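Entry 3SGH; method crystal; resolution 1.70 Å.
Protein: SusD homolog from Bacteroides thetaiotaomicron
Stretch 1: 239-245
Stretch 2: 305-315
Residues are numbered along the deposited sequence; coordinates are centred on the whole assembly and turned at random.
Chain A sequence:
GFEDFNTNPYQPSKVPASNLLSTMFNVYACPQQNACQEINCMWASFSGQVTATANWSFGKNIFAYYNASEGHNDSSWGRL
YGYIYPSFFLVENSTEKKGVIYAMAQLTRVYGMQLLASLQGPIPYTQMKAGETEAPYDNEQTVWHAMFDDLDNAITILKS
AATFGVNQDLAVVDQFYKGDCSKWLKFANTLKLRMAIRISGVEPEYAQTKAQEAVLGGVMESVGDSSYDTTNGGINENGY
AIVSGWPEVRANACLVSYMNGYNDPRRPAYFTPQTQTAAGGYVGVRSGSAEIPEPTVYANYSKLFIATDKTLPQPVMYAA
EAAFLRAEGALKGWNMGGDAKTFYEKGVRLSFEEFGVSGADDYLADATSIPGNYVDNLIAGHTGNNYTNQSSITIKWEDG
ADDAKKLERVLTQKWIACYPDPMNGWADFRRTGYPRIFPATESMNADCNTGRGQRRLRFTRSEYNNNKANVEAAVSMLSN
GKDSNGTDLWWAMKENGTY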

# COMPACT_ATOMS: atom_id res chain seq x y z
N GLY A 239 0.93 15.34 -5.52
CA GLY A 239 2.37 15.21 -5.33
C GLY A 239 3.05 14.39 -6.39
O GLY A 239 4.20 14.65 -6.69
N TYR A 240 2.34 13.43 -6.99
CA TYR A 240 2.96 12.60 -8.03
C TYR A 240 3.38 13.46 -9.19
O TYR A 240 4.44 13.24 -9.76
N ALA A 241 2.55 14.43 -9.56
CA ALA A 241 2.86 15.27 -10.72
C ALA A 241 4.14 16.09 -10.43
O ALA A 241 4.97 16.29 -11.33
N ILE A 242 4.31 16.52 -9.18
CA ILE A 242 5.50 17.27 -8.79
C ILE A 242 6.74 16.31 -8.85
O ILE A 242 7.72 16.64 -9.50
N VAL A 243 6.70 15.18 -8.14
CA VAL A 243 7.81 14.22 -8.13
C VAL A 243 8.15 13.78 -9.56
O VAL A 243 9.32 13.76 -9.97
N SER A 244 7.12 13.54 -10.35
CA SER A 244 7.30 13.03 -11.70
C SER A 244 7.94 14.09 -12.62
O SER A 244 8.67 13.76 -13.57
N GLY A 245 7.64 15.35 -12.33
CA GLY A 245 8.15 16.48 -13.09
C GLY A 245 9.62 16.77 -12.83
O GLY A 245 10.28 17.36 -13.69
N PHE A 305 0.25 7.84 -15.07
CA PHE A 305 -0.81 8.66 -15.64
C PHE A 305 -1.24 9.80 -14.69
O PHE A 305 -1.51 10.93 -15.12
N ILE A 306 -1.31 9.52 -13.40
CA ILE A 306 -1.80 10.51 -12.42
C ILE A 306 -0.89 11.74 -12.38
O ILE A 306 -1.37 12.82 -12.08
N ALA A 307 0.37 11.59 -12.79
CA ALA A 307 1.32 12.71 -12.90
C ALA A 307 1.02 13.65 -14.07
O ALA A 307 1.56 14.79 -14.07
N THR A 308 0.18 13.22 -15.02
CA THR A 308 -0.03 13.96 -16.27
C THR A 308 -1.08 15.07 -16.13
O THR A 308 -1.24 15.90 -17.04
N ASP A 309 -1.80 15.08 -15.01
CA ASP A 309 -2.80 16.10 -14.75
C ASP A 309 -2.75 16.33 -13.25
O ASP A 309 -3.29 15.54 -12.50
N LYS A 310 -2.17 17.45 -12.87
CA LYS A 310 -1.93 17.74 -11.47
C LYS A 310 -3.21 17.86 -10.64
O LYS A 310 -3.13 17.73 -9.44
N THR A 311 -4.35 18.15 -11.27
CA THR A 311 -5.62 18.24 -10.55
C THR A 311 -6.20 16.88 -10.13
O THR A 311 -7.11 16.84 -9.30
N LEU A 312 -5.71 15.77 -10.70
CA LEU A 312 -6.23 14.47 -10.36
C LEU A 312 -6.02 14.16 -8.87
O LEU A 312 -4.96 14.45 -8.31
N PRO A 313 -7.05 13.62 -8.20
CA PRO A 313 -6.97 13.35 -6.76
C PRO A 313 -6.19 12.07 -6.48
O PRO A 313 -6.42 11.03 -7.14
N GLN A 314 -5.31 12.09 -5.49
CA GLN A 314 -4.62 10.88 -5.09
C GLN A 314 -5.59 9.88 -4.45
O GLN A 314 -6.43 10.27 -3.62
N PRO A 315 -5.50 8.60 -4.84
CA PRO A 315 -6.35 7.52 -4.32
C PRO A 315 -5.96 7.04 -2.93
O PRO A 315 -4.77 7.12 -2.55

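Stretch 1 is helical and packs against the 305-315 stretch. Small side chains meet at A241, S244 and A307, while Y240, I306 and Q314 make the other part of the contact. The nearest CA atoms across the stretches are those of A241 and A307, 3.7 Å apart. The A241 side chain points toward the other stretch, and its CB lies 3.3 Å from A307 O. The CA-to-CB bond of A307 points toward the helix, and its CB is 3.3 Å from S244 CB. S244 also points in; its chi1 is t, and OG extends beyond that CB contact.

Y240 points toward the partner. With chi1 m (-77°) and chi2 -72°, its ring lies obliquely against I306 and Q314: Y240 CD2 is 3.7 Å from I306 CG2 and 3.8 Å from Q314 CD. I306 is t, t, and its chi1 places CG2 at the ring.

Q314 reaches in with chi1 m and chi2 t. This extended arm brings its amide to the backbone N atoms of G239 and Y240. Q314 OE1 accepts a hydrogen bond from G239 N at 2.8 Å and a weak one from Y240 N at 3.5 Å. NE2 is bonded elsewhere in the structure.

K310 is p, t, t, t. Its CB is 4.0 Å from A241 CB, but the chain then leads away.

One water donates to A241 O at 2.6 Å and weakly to A307 O at 3.4 Å, bridging the two backbones.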

# COMPACT_ATOMS: atom_id res chain seq x y z
CB TYR A 240 2.05 11.50 -8.50
CG TYR A 240 1.88 10.27 -7.60
CD1 TYR A 240 2.88 9.33 -7.44
CD2 TYR A 240 0.65 10.03 -6.96
CE1 TYR A 240 2.71 8.23 -6.70
CE2 TYR A 240 0.46 8.89 -6.21
CZ TYR A 240 1.48 7.98 -6.09
OH TYR A 240 1.31 6.81 -5.37
CB ALA A 241 1.71 16.14 -11.07
CB ILE A 242 5.34 17.95 -7.41
CG1 ILE A 242 4.19 18.99 -7.48
CG2 ILE A 242 6.72 18.63 -7.00
CD1 ILE A 242 3.64 19.46 -6.10
CB VAL A 243 7.53 13.07 -7.17
CG1 VAL A 243 8.71 12.08 -7.12
CG2 VAL A 243 7.23 13.63 -5.76
CB SER A 244 5.96 12.58 -12.28
OG SER A 244 6.03 12.13 -13.62
CB PHE A 305 -2.01 7.81 -16.00
CG PHE A 305 -3.08 8.61 -16.71
CD1 PHE A 305 -4.09 9.23 -15.99
CD2 PHE A 305 -3.00 8.82 -18.08
CE1 PHE A 305 -5.03 10.06 -16.63
CE2 PHE A 305 -3.92 9.60 -18.73
CZ PHE A 305 -4.96 10.24 -18.01
CB ILE A 306 -1.93 9.88 -10.99
CG1 ILE A 306 -2.78 10.77 -10.06
CG2 ILE A 306 -0.53 9.57 -10.42
CD1 ILE A 306 -3.12 10.02 -8.71
CB ALA A 307 2.80 12.22 -13.03
CB THR A 308 -0.46 13.04 -17.44
OG1 THR A 308 -1.76 12.48 -17.18
CG2 THR A 308 0.61 11.98 -17.67
CB ASP A 309 -4.18 15.57 -15.15
CG ASP A 309 -5.33 16.52 -14.84
OD1 ASP A 309 -5.15 17.59 -14.22
OD2 ASP A 309 -6.45 16.16 -15.25
CB LYS A 310 -1.04 18.98 -11.30
CG LYS A 310 -1.71 20.29 -11.65
CD LYS A 310 -0.70 21.43 -11.75
CE LYS A 310 -1.41 22.72 -12.05
NZ LYS A 310 -0.46 23.86 -11.86
CB THR A 311 -6.68 19.01 -11.36
OG1 THR A 311 -7.11 18.19 -12.47
CG2 THR A 311 -6.14 20.41 -11.85
CB LEU A 312 -5.64 13.36 -11.23
CG LEU A 312 -6.06 13.33 -12.72
CD1 LEU A 312 -5.10 12.41 -13.43
CD2 LEU A 312 -7.52 12.89 -12.82
CB PRO A 313 -8.45 13.18 -6.35
CG PRO A 313 -9.13 12.61 -7.58
CD PRO A 313 -8.39 13.33 -8.75
CB GLN A 314 -3.42 11.17 -4.18
CG GLN A 314 -2.31 11.86 -5.01
CD GLN A 314 -1.00 12.07 -4.28
OE1 GLN A 314 -0.21 12.91 -4.72
NE2 GLN A 314 -0.73 11.29 -3.21
CB PRO A 315 -6.16 6.39 -5.31
CG PRO A 315 -4.84 6.60 -5.87
CD PRO A 315 -4.61 8.09 -5.92
O HOH W 1 4.57 16.26 -13.87